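Local coordinates for cellulose binding domain-containing protein (Clostridium clariflavum, PDB 4B96), which probably binds cellulose through this calcium-containing family 3b carbohydrate-binding module, the C-terminal part of a longer membrane protein of a biomass-sensing system, at residues A[24-29]-A[128-133]; A[48-53]-A[107-112]; A[55-60]-A[67-72]. All coordinates share one frame; numbering follows the deposited sequence. Where two conformers were deposited one is given.

All three contacts belong to one beta-sandwich and reach the sheet that holds strands 20-29, 100-109 and 53-60. Interaction 1 lies across the outer surface of that sheet. Interaction 3 joins its edge strand 53-60 to strand 69-75 of the second sheet. Interaction 2 closes one end of the same sheet, near the calcium ion: the side chain of Asp48 is about 6 Å from that of Asp120, a calcium ligand. Interactions 2 and 3 touch where Ile107 CG2 packs 4.1 Å from Phe55 CD1. The centres of interactions 1 and 2 are about 25 Å apart, on opposite sides of the chain's centre. Interactions 1 and 3 lie away from the calcium site.

Interaction 1 of 3, residues A[24-29]-A[128-133]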
loop_
_atom_site.group_PDB
_atom_site.type_symbol
_atom_site.label_atom_id
_atom_site.label_comp_id
_atom_site.label_asym_id
_atom_site.label_seq_id
_atom_site.Cartn_x
_atom_site.Cartn_y
_atom_site.Cartn_z
ATOM N N ASP A 24 8.863 -14.944 -6.011
ATOM C CA ASP A 24 7.796 -15.146 -7.030
ATOM C C ASP A 24 6.572 -14.246 -6.857
ATOM O O ASP A 24 5.944 -14.203 -5.747
ATOM C CB ASP A 24 7.202 -16.536 -6.928
ATOM C CG ASP A 24 8.241 -17.639 -7.170
ATOM O OD1 ASP A 24 9.473 -17.339 -7.151
ATOM O OD2 ASP A 24 7.791 -18.783 -7.359
ATOM N N PHE A 25 6.159 -13.624 -7.944
ATOM C CA PHE A 25 4.985 -12.767 -7.887
ATOM C C PHE A 25 4.140 -12.872 -9.138
ATOM O O PHE A 25 4.603 -13.363 -10.197
ATOM C CB PHE A 25 5.370 -11.314 -7.620
ATOM C CG PHE A 25 6.277 -10.704 -8.666
ATOM C CD1 PHE A 25 5.732 -10.073 -9.795
ATOM C CD2 PHE A 25 7.679 -10.665 -8.463
ATOM C CE1 PHE A 25 6.555 -9.475 -10.757
ATOM C CE2 PHE A 25 8.519 -10.041 -9.407
ATOM C CZ PHE A 25 7.952 -9.484 -10.584
ATOM N N VAL A 26 2.894 -12.430 -8.981
ATOM C CA VAL A 26 1.982 -12.279 -10.099
ATOM C C VAL A 26 1.496 -10.833 -10.080
ATOM O O VAL A 26 1.021 -10.335 -9.067
ATOM C CB VAL A 26 0.747 -13.196 -9.940
ATOM C CG1 VAL A 26 -0.221 -13.021 -11.151
ATOM C CG2 VAL A 26 1.197 -14.656 -9.802
ATOM N N ILE A 27 1.680 -10.123 -11.175
ATOM C CA ILE A 27 1.082 -8.799 -11.268
ATOM C C ILE A 27 -0.176 -8.995 -12.044
ATOM O O ILE A 27 -0.126 -9.490 -13.173
ATOM C CB ILE A 27 1.906 -7.838 -12.095
ATOM C CG1 ILE A 27 3.291 -7.624 -11.500
ATOM C CG2 ILE A 27 1.155 -6.481 -12.279
ATOM C CD1 ILE A 27 4.135 -6.803 -12.397
ATOM N N GLU A 28 -1.289 -8.592 -11.457
ATOM C CA GLU A 28 -2.580 -8.670 -12.095
ATOM C C GLU A 28 -2.904 -7.295 -12.705
ATOM O O GLU A 28 -2.655 -6.246 -12.083
ATOM C CB GLU A 28 -3.649 -9.061 -11.063
ATOM C CG GLU A 28 -3.435 -10.415 -10.392
ATOM C CD GLU A 28 -4.653 -10.882 -9.563
ATOM O OE1 GLU A 28 -5.317 -10.027 -8.955
ATOM O OE2 GLU A 28 -4.955 -12.097 -9.520
ATOM N N ASN A 29 -3.452 -7.298 -13.926
ATOM C CA ASN A 29 -3.913 -6.064 -14.576
ATOM C C ASN A 29 -5.418 -5.951 -14.353
ATOM O O ASN A 29 -6.183 -6.669 -14.972
ATOM C CB ASN A 29 -3.588 -6.085 -16.077
ATOM C CG ASN A 29 -3.996 -4.816 -16.795
ATOM O OD1 ASN A 29 -4.791 -3.992 -16.283
ATOM N ND2 ASN A 29 -3.469 -4.653 -18.023
ATOM N N SER A 128 -0.404 -21.023 1.405
ATOM C CA SER A 128 -0.081 -22.213 0.640
ATOM C C SER A 128 -0.140 -21.969 -0.863
ATOM O O SER A 128 0.109 -22.898 -1.640
ATOM C CB SER A 128 -0.988 -23.367 1.030
ATOM O OG SER A 128 -2.318 -23.051 0.657
ATOM N N THR A 129 -0.466 -20.733 -1.253
ATOM C CA THR A 129 -0.440 -20.352 -2.653
ATOM C C THR A 129 -0.333 -18.847 -2.774
ATOM O O THR A 129 -0.143 -18.165 -1.766
ATOM C CB THR A 129 -1.681 -20.806 -3.391
ATOM O OG1 THR A 129 -1.465 -20.643 -4.834
ATOM C CG2 THR A 129 -2.918 -20.005 -2.808
ATOM N N PHE A 130 -0.416 -18.338 -4.003
ATOM C CA PHE A 130 -0.162 -16.901 -4.252
ATOM C C PHE A 130 -1.282 -16.098 -3.569
ATOM O O PHE A 130 -2.456 -16.458 -3.715
ATOM C CB PHE A 130 -0.175 -16.630 -5.768
ATOM C CG PHE A 130 1.082 -17.031 -6.432
ATOM C CD1 PHE A 130 1.247 -18.311 -6.877
ATOM C CD2 PHE A 130 2.134 -16.126 -6.533
ATOM C CE1 PHE A 130 2.456 -18.729 -7.473
ATOM C CE2 PHE A 130 3.360 -16.519 -7.143
ATOM C CZ PHE A 130 3.507 -17.830 -7.597
ATOM N N SER A 131 -0.929 -15.032 -2.841
ATOM C CA SER A 131 -1.913 -14.267 -2.088
ATOM C C SER A 131 -1.560 -12.826 -2.299
ATOM O O SER A 131 -0.379 -12.528 -2.449
ATOM C CB SER A 131 -1.702 -14.541 -0.583
ATOM O OG SER A 131 -1.881 -15.898 -0.335
ATOM N N TYR A 132 -2.538 -11.920 -2.280
ATOM C CA TYR A 132 -2.191 -10.462 -2.298
ATOM C C TYR A 132 -1.213 -10.154 -1.175
ATOM O O TYR A 132 -1.391 -10.619 -0.053
ATOM C CB TYR A 132 -3.449 -9.609 -2.100
ATOM C CG TYR A 132 -4.353 -9.737 -3.330
ATOM C CD1 TYR A 132 -3.855 -9.360 -4.602
ATOM C CD2 TYR A 132 -5.637 -10.284 -3.239
ATOM C CE1 TYR A 132 -4.654 -9.494 -5.740
ATOM C CE2 TYR A 132 -6.463 -10.415 -4.392
ATOM C CZ TYR A 132 -5.944 -10.012 -5.630
ATOM O OH TYR A 132 -6.698 -10.179 -6.792
ATOM N N TRP A 133 -0.173 -9.408 -1.464
ATOM C CA TRP A 133 0.843 -9.276 -0.457
ATOM C C TRP A 133 1.295 -7.837 -0.505
ATOM O O TRP A 133 1.900 -7.406 -1.496
ATOM C CB TRP A 133 2.017 -10.144 -0.883
ATOM C CG TRP A 133 3.159 -10.177 0.142
ATOM C CD1 TRP A 133 4.488 -10.203 -0.159
ATOM C CD2 TRP A 133 3.063 -10.270 1.594
ATOM N NE1 TRP A 133 5.239 -10.301 1.003
ATOM C CE2 TRP A 133 4.388 -10.330 2.089
ATOM C CE3 TRP A 133 1.992 -10.253 2.518
ATOM C CZ2 TRP A 133 4.676 -10.404 3.470
ATOM C CZ3 TRP A 133 2.264 -10.326 3.892
ATOM C CH2 TRP A 133 3.606 -10.385 4.360
#
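Phe130 holds CG anti to its carbonyl carbon (chi1 -79°), and this turn brings its ring down onto strand 25-29. Val26 has CG1 anti to its backbone N (chi1 -180°), so CG2 is the branch that meets the ring. The methyl stands over one face of Phe130 in a CH-pi contact, with 4.1 Å from Val26 CG2 to the ring centroid. It sits nearest one side of the ring, 3.7 Å from Val26 CG2 to Phe130 CD2. Next along the rim, Phe130 CE2 touches Asp24 CB at 3.8 Å. The carboxylate of Asp24 is engaged by a salt bridge to Arg22. Further along the strand, Glu28 extends beyond CG to meet Tyr132 at its ring edge. Tyr132 OH donates to Glu28 OE1 at 2.6 Å, on the syn lone pair. The carboxylate and ring planes are 78° apart. In the sheet, strand 5-9 lies between strands 20-29 and 131-132. The contact therefore bridges over a strand: Phe130 rests on Lys8, and Tyr132 on Lys6. Phe25 and Ile27 face the other way, into the sandwich, against Val42 and Val40 of strand 40-47.

Interaction 2 of 3, residues A[48-53]-A[107-112]; sequences DDYKNI and ITRDDW
Arg109 is the centre of the tight side of this contact. Its chain runs extended from CG to NE and crosses obliquely over Tyr50. Tyr50 has CG anti to the backbone N, and its CB sits over one face of the guanidinium, 3.5 Å from Tyr50 CB to Arg109 NE. The ring and guanidinium planes are 19° apart. At the tip Arg109 meets Asp48 in a salt bridge. Arg109 NH2 donates to Asp48 OD1 at 2.8 Å, nearly straight (169°) and on the syn lone pair; the bond from NE to OD2 is weak. Asp48 OD2 also accepts from the backbone N of Tyr50, which makes an Asx turn. Strand 100-109 pairs here with the start of strand 53-60. Ile53 and Arg109 form an antiparallel non-hydrogen-bonded pair, and Ile53 CG2 packs 3.6 Å from Ile107 CB. Where the strand ends, a type I turn runs from Arg109 to Trp112, and Asp110 N donates to Asn52 O at 2.9 Å.

The outer side is looser. The Asn52 amide and the Asp110 carboxylate stack without bonding each other. A water donates to Asp110 OD1 at 2.8 Å and is weakly held by Asn52 ND2; Asn54 ND2 also binds that oxygen. The Asp111 carboxylate lies over a face of Tyr50, with OD1 bonded to Thr113.

Asp48 is buried, and its side chain is about 5 Å from the calcium ion. The salt bridge ties this loop to the end of strand 100-109 beside the metal site. The positive charges of Arg109 and of the metal would probably help keep the Asp48 carboxylate ionised.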
loop_
_atom_site.group_PDB
_atom_site.type_symbol
_atom_site.label_atom_id
_atom_site.label_comp_id
_atom_site.label_asym_id
_atom_site.label_seq_id
_atom_site.Cartn_x
_atom_site.Cartn_y
_atom_site.Cartn_z
ATOM N N ASP A 48 20.252 -8.535 4.702
ATOM C CA ASP A 48 21.301 -9.541 4.579
ATOM C C ASP A 48 22.609 -8.821 4.287
ATOM O O ASP A 48 22.616 -7.769 3.662
ATOM C CB ASP A 48 20.963 -10.498 3.448
ATOM C CG ASP A 48 21.866 -11.714 3.454
ATOM O OD1 ASP A 48 21.670 -12.586 4.333
ATOM O OD2 ASP A 48 22.774 -11.769 2.584
ATOM N N ASP A 49 23.706 -9.359 4.758
ATOM C CA ASP A 49 24.985 -8.636 4.660
ATOM C C ASP A 49 25.995 -9.305 3.708
ATOM O O ASP A 49 27.185 -8.959 3.716
ATOM C CB ASP A 49 25.549 -8.465 6.061
ATOM C CG ASP A 49 25.671 -6.973 6.463
ATOM O OD1 ASP A 49 25.649 -6.060 5.574
ATOM O OD2 ASP A 49 25.854 -6.723 7.670
ATOM N N TYR A 50 25.525 -10.257 2.883
ATOM C CA TYR A 50 26.397 -10.873 1.895
ATOM C C TYR A 50 26.360 -10.016 0.590
ATOM O O TYR A 50 25.312 -9.853 -0.008
ATOM C CB TYR A 50 25.961 -12.332 1.579
ATOM C CG TYR A 50 27.046 -13.045 0.800
ATOM C CD1 TYR A 50 28.206 -13.474 1.440
ATOM C CD2 TYR A 50 26.925 -13.259 -0.563
ATOM C CE1 TYR A 50 29.225 -14.079 0.765
ATOM C CE2 TYR A 50 27.928 -13.900 -1.271
ATOM C CZ TYR A 50 29.081 -14.296 -0.605
ATOM O OH TYR A 50 30.086 -14.902 -1.274
ATOM N N LYS A 51 27.500 -9.521 0.130
ATOM C CA LYS A 51 27.532 -8.569 -0.982
ATOM C C LYS A 51 27.120 -9.165 -2.367
ATOM O O LYS A 51 26.336 -8.545 -3.110
ATOM C CB LYS A 51 28.874 -7.857 -1.056
ATOM C CG LYS A 51 29.090 -6.957 -2.289
ATOM C CD LYS A 51 28.173 -5.714 -2.317
ATOM C CE LYS A 51 28.264 -4.832 -1.047
ATOM N NZ LYS A 51 26.931 -4.124 -0.782
ATOM N N ASN A 52 27.538 -10.393 -2.657
ATOM C CA ASN A 52 27.376 -10.992 -4.006
ATOM C C ASN A 52 26.140 -11.912 -4.097
ATOM O O ASN A 52 26.210 -13.112 -3.811
ATOM C CB ASN A 52 28.626 -11.775 -4.331
ATOM C CG ASN A 52 28.685 -12.198 -5.805
ATOM O OD1 ASN A 52 27.757 -11.903 -6.586
ATOM N ND2 ASN A 52 29.769 -12.881 -6.182
ATOM N N ILE A 53 25.008 -11.334 -4.467
ATOM C CA ILE A 53 23.760 -12.071 -4.581
ATOM C C ILE A 53 23.490 -12.419 -6.072
ATOM O O ILE A 53 23.653 -11.592 -6.961
ATOM C CB ILE A 53 22.633 -11.192 -4.081
ATOM C CG1 ILE A 53 22.860 -10.826 -2.611
ATOM C CG2 ILE A 53 21.248 -11.900 -4.259
ATOM C CD1 ILE A 53 22.919 -12.040 -1.686
ATOM N N ILE A 107 16.692 -15.495 -5.417
ATOM C CA ILE A 107 18.067 -15.014 -5.245
ATOM C C ILE A 107 18.827 -15.944 -4.266
ATOM O O ILE A 107 18.211 -16.551 -3.380
ATOM C CB ILE A 107 18.101 -13.569 -4.664
ATOM C CG1 ILE A 107 17.278 -13.478 -3.371
ATOM C CG2 ILE A 107 17.663 -12.566 -5.731
ATOM C CD1 ILE A 107 17.393 -12.105 -2.645
ATOM N N THR A 108 20.139 -16.050 -4.439
ATOM C CA THR A 108 20.967 -16.946 -3.631
ATOM C C THR A 108 22.240 -16.157 -3.365
ATOM O O THR A 108 22.564 -15.245 -4.124
ATOM C CB THR A 108 21.313 -18.233 -4.461
ATOM O OG1 THR A 108 21.837 -17.840 -5.755
ATOM C CG2 THR A 108 20.040 -19.078 -4.700
ATOM N N ARG A 109 22.956 -16.493 -2.304
ATOM C CA ARG A 109 24.291 -15.955 -2.100
ATOM C C ARG A 109 25.216 -16.715 -3.038
ATOM O O ARG A 109 25.105 -17.956 -3.193
ATOM C CB ARG A 109 24.773 -16.185 -0.660
ATOM C CG ARG A 109 23.922 -15.450 0.370
ATOM C CD ARG A 109 24.526 -15.780 1.723
ATOM N NE ARG A 109 23.971 -14.919 2.759
ATOM C CZ ARG A 109 24.447 -14.905 4.010
ATOM N NH1 ARG A 109 25.437 -15.743 4.357
ATOM N NH2 ARG A 109 23.931 -14.058 4.925
ATOM N N ASP A 110 26.160 -15.997 -3.630
ATOM C CA ASP A 110 27.104 -16.621 -4.542
ATOM C C ASP A 110 27.899 -17.725 -3.862
ATOM O O ASP A 110 28.364 -18.657 -4.534
ATOM C CB ASP A 110 28.086 -15.584 -5.067
ATOM C CG ASP A 110 28.974 -16.138 -6.165
ATOM O OD1 ASP A 110 28.482 -16.469 -7.269
ATOM O OD2 ASP A 110 30.170 -16.245 -5.925
ATOM N N ASP A 111 28.089 -17.653 -2.546
ATOM C CA ASP A 111 28.762 -18.798 -1.915
ATOM C C ASP A 111 27.820 -19.905 -1.422
ATOM O O ASP A 111 28.266 -20.825 -0.757
ATOM C CB ASP A 111 29.665 -18.351 -0.768
ATOM C CG ASP A 111 28.867 -17.794 0.434
ATOM O OD1 ASP A 111 27.613 -17.665 0.375
ATOM O OD2 ASP A 111 29.531 -17.541 1.462
ATOM N N TRP A 112 26.521 -19.790 -1.704
ATOM C CA TRP A 112 25.564 -20.831 -1.329
ATOM C C TRP A 112 25.394 -21.009 0.184
ATOM O O TRP A 112 24.829 -21.995 0.630
ATOM C CB TRP A 112 25.953 -22.165 -1.971
ATOM C CG TRP A 112 25.801 -22.131 -3.438
ATOM C CD1 TRP A 112 26.795 -22.002 -4.400
ATOM C CD2 TRP A 112 24.562 -22.187 -4.140
ATOM N NE1 TRP A 112 26.224 -21.987 -5.660
ATOM C CE2 TRP A 112 24.860 -22.095 -5.531
ATOM C CE3 TRP A 112 23.222 -22.303 -3.727
ATOM C CZ2 TRP A 112 23.866 -22.132 -6.517
ATOM C CZ3 TRP A 112 22.238 -22.338 -4.702
ATOM C CH2 TRP A 112 22.568 -22.259 -6.095
HETATM O O HOH W 1 28.607 -14.272 -9.020
#

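Interaction 3 of 3, residues A[55-60]-A[67-72]; sequences FAVYFY and NDVKGK
The Phe55 ring lies flat over the backbone at Gly71. Gly71 CA is 3.5 Å from the Phe55 ring centroid, and its direction is only 6° off the ring normal, a CH-pi contact over the middle of the face. Gly71 has no side chain, which allows the ring to settle this close. The backbone N of Gly71 comes over the same face, 3.3 Å from Phe55 CE2. Val69 O instead approaches the edge of the ring, in its plane, 3.9 Å from Phe55 CE2. Phe55 reaches this position with CG anti to the backbone N (chi1 171°). Its ring also meets that of Trp23.

Val57 and Val69 cross obliquely, branch against branch, with Val57 CG2 3.7 Å from Val69 CG1. These strands belong to different sheets. Strand 53-60 is the edge of one and strand 69-75 the edge of the other, and the axes of segments 55-60 and 69-72 run roughly antiparallel and come within 7.5 Å. The packing closes one margin of the sheet-on-sheet interior of a beta-sandwich, the jelly-roll type known for family 3 modules. A classic beta bulge, Tyr58 and Phe59 opposite Phe104, breaks the alternation of strand 53-60. Tyr60 therefore points inward, as Phe55 and Val57 do.

The Tyr60 ring turns one face to the second methyl of Val69. Val69 CG2 is 3.6 Å from the Tyr60 ring centroid and 3.4 Å from Tyr60 CD2, offset toward the rim. Val69 is thus gripped from two sides of its branch point: CG1 meets Val57 and the tip of the Phe55 ring, and CG2 meets Tyr60. Asp68 adds its CB, 3.8 Å from Tyr60 CE2, with its carboxylate plane 87° from the ring. Asp68 OD2 accepts from Asp64 N, and Tyr60 OH is bonded to Lys92 O.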
loop_
_atom_site.group_PDB
_atom_site.type_symbol
_atom_site.label_atom_id
_atom_site.label_comp_id
_atom_site.label_asym_id
_atom_site.label_seq_id
_atom_site.Cartn_x
_atom_site.Cartn_y
_atom_site.Cartn_z
ATOM N N PHE A 55 20.867 -13.897 -9.138
ATOM C CA PHE A 55 19.443 -13.715 -9.415
ATOM C C PHE A 55 19.087 -14.752 -10.483
ATOM O O PHE A 55 19.825 -14.906 -11.466
ATOM C CB PHE A 55 19.276 -12.305 -9.986
ATOM C CG PHE A 55 17.905 -12.020 -10.529
ATOM C CD1 PHE A 55 16.873 -11.801 -9.657
ATOM C CD2 PHE A 55 17.697 -11.896 -11.909
ATOM C CE1 PHE A 55 15.591 -11.507 -10.122
ATOM C CE2 PHE A 55 16.434 -11.576 -12.408
ATOM C CZ PHE A 55 15.370 -11.368 -11.485
ATOM N N ALA A 56 18.024 -15.506 -10.281
ATOM C CA ALA A 56 17.647 -16.548 -11.271
ATOM C C ALA A 56 16.160 -16.378 -11.548
ATOM O O ALA A 56 15.421 -16.099 -10.626
ATOM C CB ALA A 56 17.934 -17.922 -10.734
ATOM N N VAL A 57 15.763 -16.457 -12.824
ATOM C CA VAL A 57 14.364 -16.355 -13.217
ATOM C C VAL A 57 13.935 -17.742 -13.665
ATOM O O VAL A 57 14.548 -18.338 -14.574
ATOM C CB VAL A 57 14.161 -15.332 -14.379
ATOM C CG1 VAL A 57 12.690 -15.282 -14.776
ATOM C CG2 VAL A 57 14.636 -13.938 -13.909
ATOM N N TYR A 58 12.928 -18.308 -12.996
ATOM C CA TYR A 58 12.506 -19.670 -13.365
ATOM C C TYR A 58 11.306 -19.687 -14.346
ATOM O O TYR A 58 11.066 -20.687 -14.989
ATOM C CB TYR A 58 12.081 -20.438 -12.101
ATOM C CG TYR A 58 13.194 -20.612 -11.113
ATOM C CD1 TYR A 58 14.502 -20.825 -11.558
ATOM C CD2 TYR A 58 12.936 -20.615 -9.723
ATOM C CE1 TYR A 58 15.554 -21.021 -10.640
ATOM C CE2 TYR A 58 13.944 -20.839 -8.802
ATOM C CZ TYR A 58 15.246 -21.014 -9.253
ATOM O OH TYR A 58 16.262 -21.179 -8.343
ATOM N N PHE A 59 10.505 -18.631 -14.343
ATOM C CA PHE A 59 9.293 -18.642 -15.161
ATOM C C PHE A 59 8.895 -17.207 -15.394
ATOM O O PHE A 59 8.848 -16.408 -14.441
ATOM C CB PHE A 59 8.142 -19.409 -14.454
ATOM C CG PHE A 59 6.933 -19.576 -15.327
ATOM C CD1 PHE A 59 6.935 -20.482 -16.376
ATOM C CD2 PHE A 59 5.803 -18.800 -15.124
ATOM C CE1 PHE A 59 5.836 -20.625 -17.222
ATOM C CE2 PHE A 59 4.677 -18.936 -15.976
ATOM C CZ PHE A 59 4.697 -19.846 -17.021
ATOM N N TYR A 60 8.588 -16.867 -16.649
ATOM C CA TYR A 60 8.070 -15.527 -16.969
ATOM C C TYR A 60 6.954 -15.757 -18.015
ATOM O O TYR A 60 7.237 -16.162 -19.128
ATOM C CB TYR A 60 9.182 -14.625 -17.561
ATOM C CG TYR A 60 8.733 -13.242 -18.013
ATOM C CD1 TYR A 60 7.683 -12.577 -17.343
ATOM C CD2 TYR A 60 9.330 -12.618 -19.130
ATOM C CE1 TYR A 60 7.272 -11.311 -17.706
ATOM C CE2 TYR A 60 8.917 -11.335 -19.517
ATOM C CZ TYR A 60 7.880 -10.693 -18.811
ATOM O OH TYR A 60 7.462 -9.435 -19.189
ATOM N N ASN A 67 16.556 -13.382 -21.042
ATOM C CA ASN A 67 16.731 -12.073 -21.629
ATOM C C ASN A 67 15.815 -10.959 -21.151
ATOM O O ASN A 67 16.214 -9.816 -21.189
ATOM C CB ASN A 67 16.623 -12.196 -23.112
ATOM C CG ASN A 67 17.766 -12.985 -23.665
ATOM O OD1 ASN A 67 18.911 -12.831 -23.207
ATOM N ND2 ASN A 67 17.478 -13.856 -24.619
ATOM N N ASP A 68 14.594 -11.271 -20.735
ATOM C CA ASP A 68 13.582 -10.199 -20.531
ATOM C C ASP A 68 13.373 -9.734 -19.108
ATOM O O ASP A 68 12.776 -8.679 -18.916
ATOM C CB ASP A 68 12.223 -10.584 -21.122
ATOM C CG ASP A 68 12.298 -10.807 -22.646
ATOM O OD1 ASP A 68 13.297 -10.364 -23.253
ATOM O OD2 ASP A 68 11.362 -11.396 -23.238
ATOM N N VAL A 69 13.787 -10.529 -18.117
ATOM C CA VAL A 69 13.527 -10.201 -16.729
ATOM C C VAL A 69 14.890 -9.955 -16.066
ATOM O O VAL A 69 15.768 -10.808 -16.169
ATOM C CB VAL A 69 12.818 -11.333 -15.992
ATOM C CG1 VAL A 69 12.563 -10.894 -14.524
ATOM C CG2 VAL A 69 11.474 -11.677 -16.671
ATOM N N LYS A 70 15.093 -8.786 -15.454
ATOM C CA LYS A 70 16.410 -8.422 -14.896
ATOM C C LYS A 70 16.300 -8.188 -13.399
ATOM O O LYS A 70 15.254 -7.754 -12.929
ATOM C CB LYS A 70 16.924 -7.126 -15.559
ATOM C CG LYS A 70 17.043 -7.229 -17.101
ATOM C CD LYS A 70 18.006 -8.321 -17.492
ATOM C CE LYS A 70 18.371 -8.245 -18.983
ATOM N NZ LYS A 70 19.198 -9.462 -19.344
ATOM N N GLY A 71 17.371 -8.448 -12.652
ATOM C CA GLY A 71 17.301 -8.238 -11.219
ATOM C C GLY A 71 18.594 -7.608 -10.712
ATOM O O GLY A 71 19.675 -7.966 -11.160
ATOM N N LYS A 72 18.491 -6.672 -9.781
ATOM C CA LYS A 72 19.697 -6.111 -9.167
ATOM C C LYS A 72 19.379 -5.806 -7.703
ATOM O O LYS A 72 18.260 -5.365 -7.374
ATOM C CB LYS A 72 20.040 -4.813 -9.882
ATOM C CG LYS A 72 21.307 -4.134 -9.394
ATOM C CD LYS A 72 21.587 -2.981 -10.389
ATOM C CE LYS A 72 22.872 -2.190 -10.103
ATOM N NZ LYS A 72 23.717 -2.907 -9.126
#